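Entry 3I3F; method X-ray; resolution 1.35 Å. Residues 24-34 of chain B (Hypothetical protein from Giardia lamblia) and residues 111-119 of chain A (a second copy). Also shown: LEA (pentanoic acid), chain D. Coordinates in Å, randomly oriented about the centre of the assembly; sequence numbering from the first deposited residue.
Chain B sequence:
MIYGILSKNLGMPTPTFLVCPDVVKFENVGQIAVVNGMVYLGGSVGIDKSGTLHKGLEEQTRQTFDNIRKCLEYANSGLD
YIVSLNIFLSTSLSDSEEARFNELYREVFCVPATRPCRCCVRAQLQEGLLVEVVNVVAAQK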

# COMPACT_ATOMS: atom_id res chain seq x y z
N VAL B 24 -21.48 1.82 3.31
CA VAL B 24 -21.46 0.39 3.60
C VAL B 24 -20.24 0.01 4.45
O VAL B 24 -19.15 0.56 4.26
CB VAL B 24 -21.47 -0.46 2.30
CG1 VAL B 24 -20.20 -0.23 1.48
CG2 VAL B 24 -21.67 -1.94 2.61
N LYS B 25 -20.44 -0.90 5.40
CA LYS B 25 -19.34 -1.47 6.17
C LYS B 25 -19.27 -2.96 5.91
O LYS B 25 -20.29 -3.66 6.00
CB LYS B 25 -19.51 -1.21 7.67
CG LYS B 25 -18.21 -1.40 8.44
CD LYS B 25 -18.44 -1.66 9.92
CE LYS B 25 -17.12 -1.94 10.62
NZ LYS B 25 -16.43 -3.13 10.05
N PHE B 26 -18.08 -3.45 5.60
CA PHE B 26 -17.87 -4.87 5.32
C PHE B 26 -17.42 -5.60 6.58
O PHE B 26 -16.65 -5.05 7.38
CB PHE B 26 -16.85 -5.04 4.19
CG PHE B 26 -17.22 -4.30 2.94
CD1 PHE B 26 -18.33 -4.68 2.19
CD2 PHE B 26 -16.46 -3.22 2.50
CE1 PHE B 26 -18.68 -4.00 1.04
CE2 PHE B 26 -16.80 -2.54 1.34
CZ PHE B 26 -17.91 -2.93 0.61
N GLU B 27 -17.90 -6.83 6.74
CA GLU B 27 -17.67 -7.63 7.95
C GLU B 27 -16.21 -7.65 8.40
O GLU B 27 -15.92 -7.47 9.58
CB GLU B 27 -18.15 -9.07 7.74
CG GLU B 27 -17.82 -10.01 8.90
CD GLU B 27 -18.41 -11.40 8.76
OE1 GLU B 27 -18.74 -11.83 7.64
OE2 GLU B 27 -18.52 -12.07 9.81
N ASN B 28 -15.30 -7.88 7.46
CA ASN B 28 -13.88 -8.08 7.77
C ASN B 28 -13.05 -6.81 7.79
O ASN B 28 -11.85 -6.86 8.04
CB ASN B 28 -13.26 -9.04 6.75
CG ASN B 28 -13.97 -10.38 6.68
OD1 ASN B 28 -14.42 -10.91 7.70
ND2 ASN B 28 -14.07 -10.93 5.48
N VAL B 29 -13.69 -5.67 7.52
CA VAL B 29 -12.97 -4.46 7.10
C VAL B 29 -13.29 -3.24 7.95
O VAL B 29 -14.43 -2.78 7.98
CB VAL B 29 -13.31 -4.14 5.63
CG1 VAL B 29 -12.47 -2.98 5.12
CG2 VAL B 29 -13.12 -5.37 4.76
N GLY B 30 -12.27 -2.71 8.62
CA GLY B 30 -12.39 -1.41 9.27
C GLY B 30 -12.66 -0.36 8.22
O GLY B 30 -11.94 -0.27 7.23
N GLN B 31 -13.69 0.44 8.43
CA GLN B 31 -14.09 1.43 7.44
C GLN B 31 -13.22 2.68 7.54
O GLN B 31 -12.74 3.20 6.53
CB GLN B 31 -15.56 1.79 7.64
CG GLN B 31 -16.22 2.44 6.45
CD GLN B 31 -17.49 3.17 6.85
OE1 GLN B 31 -17.43 4.16 7.56
NE2 GLN B 31 -18.63 2.67 6.39
N ILE B 32 -13.04 3.15 8.77
CA ILE B 32 -12.31 4.38 9.06
C ILE B 32 -11.49 4.18 10.33
O ILE B 32 -11.99 3.63 11.32
CB ILE B 32 -13.26 5.56 9.33
CG1 ILE B 32 -14.24 5.78 8.18
CG2 ILE B 32 -12.47 6.84 9.60
CD1 ILE B 32 -15.33 6.79 8.49
N ALA B 33 -10.24 4.64 10.32
CA ALA B 33 -9.42 4.70 11.52
C ALA B 33 -8.82 6.09 11.65
O ALA B 33 -8.36 6.66 10.66
CB ALA B 33 -8.33 3.66 11.49
N VAL B 34 -8.83 6.64 12.86
CA VAL B 34 -8.24 7.94 13.14
C VAL B 34 -7.10 7.75 14.14
O VAL B 34 -7.28 7.12 15.18
CB VAL B 34 -9.27 8.93 13.70
CG1 VAL B 34 -8.62 10.27 14.00
CG2 VAL B 34 -10.42 9.10 12.72
C2 LEA D . -11.50 -6.77 1.90
O2 LEA D . -11.74 -7.98 1.71
C3 LEA D . -12.42 -5.72 1.31
C4 LEA D . -13.42 -6.31 0.31
C5 LEA D . -14.57 -5.35 0.03
C6 LEA D . -14.09 -3.94 -0.21
O1 LEA D . -10.52 -6.39 2.57
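Chain A, residues 111-119: VPATRPCRC

This is a polar contact between two loop-rich segments, built on backbone carbonyls, two arginines and bridging waters, with a bound pentanoic acid at one end.

Chain B makes a type I turn from Phe B26 to Val B29, closed by Val B29 N to Phe B26 O at 3.0 Å. It is extended at Val B29 and Gly B30, bends at Gln B31, and enters a strand at Ile B32. Near its start chain A has a short 3-10 segment at Pro A112 and Ala A113, and it is mostly extended from Arg A115 onward. The chains cross near Gly B30 and Cys A117 and do not run side by side. The nearest CA neighbours are Glu B27 CA to Pro A112 CA at 6.9 Å, Val B29 CA to Arg A118 CA at 5.2 Å, and Gly B30 CA to Cys A117 CA at 4.1 Å.

Gly B30 is the tightest point. Its N donates to Pro A116 O at 2.9 Å. Its CA lies 3.1 Å from Arg A115 O, and its O receives a CA-H contact from Cys A117 CA at 3.4 Å. A CB at this position would clash with Arg A115 O. Farther along chain B, Ala B33 CB packs on Cys A117 SG at 3.7 Å.

Arg A115 reaches the turn. Its NH1 donates to Glu B27 O at 2.9 Å, with the carbonyl near the guanidinium plane. Water 2 links the same NH1 to Glu B27 OE2. Water 1 joins Lys B25 NZ to Pro A112 O, and water 3 joins Asn B28 O to Pro A116 O.

Arg A118 has Asn B28 CB over one guanidinium face, 3.7 Å from NH1. Its NE and NH2 donate to O1 and O2 of the ligand's acid group, both at 2.8 Å. LEA C5 lies over one face of the Phe B26 ring; the closest atoms are LEA C6 and Phe B26 CE2, at 3.4 Å.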

# COMPACT_ATOMS: atom_id res chain seq x y z
N VAL A 111 -13.07 -8.72 17.35
CA VAL A 111 -14.08 -7.70 17.66
C VAL A 111 -14.47 -6.98 16.37
O VAL A 111 -13.70 -6.16 15.87
CB VAL A 111 -13.59 -6.69 18.71
CG1 VAL A 111 -14.70 -5.71 19.07
CG2 VAL A 111 -13.09 -7.41 19.95
N PRO A 112 -15.66 -7.29 15.82
CA PRO A 112 -16.06 -6.68 14.55
C PRO A 112 -15.94 -5.15 14.53
O PRO A 112 -15.48 -4.59 13.54
CB PRO A 112 -17.53 -7.10 14.41
CG PRO A 112 -17.61 -8.39 15.13
CD PRO A 112 -16.67 -8.27 16.29
N ALA A 113 -16.33 -4.50 15.63
CA ALA A 113 -16.34 -3.04 15.70
C ALA A 113 -14.96 -2.38 15.55
O ALA A 113 -14.87 -1.26 15.06
CB ALA A 113 -16.98 -2.58 17.01
N THR A 114 -13.90 -3.08 15.97
CA THR A 114 -12.56 -2.50 16.00
C THR A 114 -11.58 -3.16 15.02
O THR A 114 -10.36 -3.02 15.18
CB THR A 114 -11.96 -2.57 17.42
OG1 THR A 114 -11.83 -3.95 17.81
CG2 THR A 114 -12.84 -1.84 18.41
N ARG A 115 -12.08 -3.86 14.00
CA ARG A 115 -11.20 -4.46 13.00
C ARG A 115 -10.47 -3.35 12.24
O ARG A 115 -11.06 -2.31 11.96
CB ARG A 115 -11.97 -5.35 12.04
CG ARG A 115 -12.57 -6.56 12.72
CD ARG A 115 -13.01 -7.64 11.76
NE ARG A 115 -13.24 -8.87 12.52
CZ ARG A 115 -14.39 -9.53 12.61
NH1 ARG A 115 -15.48 -9.17 11.93
NH2 ARG A 115 -14.45 -10.62 13.38
N PRO A 116 -9.18 -3.56 11.93
CA PRO A 116 -8.42 -2.50 11.27
C PRO A 116 -8.83 -2.28 9.82
O PRO A 116 -9.50 -3.12 9.22
CB PRO A 116 -6.98 -3.01 11.35
CG PRO A 116 -7.10 -4.49 11.44
CD PRO A 116 -8.35 -4.74 12.22
N CYS A 117 -8.43 -1.14 9.27
CA CYS A 117 -8.63 -0.89 7.85
C CYS A 117 -7.96 -2.01 7.06
O CYS A 117 -6.86 -2.45 7.40
CB CYS A 117 -8.05 0.47 7.46
SG CYS A 117 -8.86 1.87 8.25
N ARG A 118 -8.65 -2.47 6.02
CA ARG A 118 -8.20 -3.63 5.27
C ARG A 118 -8.55 -3.49 3.80
O ARG A 118 -9.55 -2.88 3.44
CB ARG A 118 -8.85 -4.89 5.83
CG ARG A 118 -8.16 -6.18 5.44
CD ARG A 118 -8.97 -7.40 5.86
NE ARG A 118 -9.65 -8.02 4.73
CZ ARG A 118 -10.06 -9.29 4.69
NH1 ARG A 118 -9.86 -10.11 5.72
NH2 ARG A 118 -10.67 -9.76 3.60
N CYS A 119 -7.69 -4.06 2.95
CA CYS A 119 -8.07 -4.40 1.59
C CYS A 119 -7.49 -5.77 1.29
O CYS A 119 -6.60 -6.25 1.99
CB CYS A 119 -7.57 -3.35 0.59
SG CYS A 119 -5.78 -3.22 0.43
O HOH W 1 -14.54 -3.38 11.61
O HOH W 2 -17.86 -10.83 12.14
O HOH W 3 -9.82 -5.78 9.36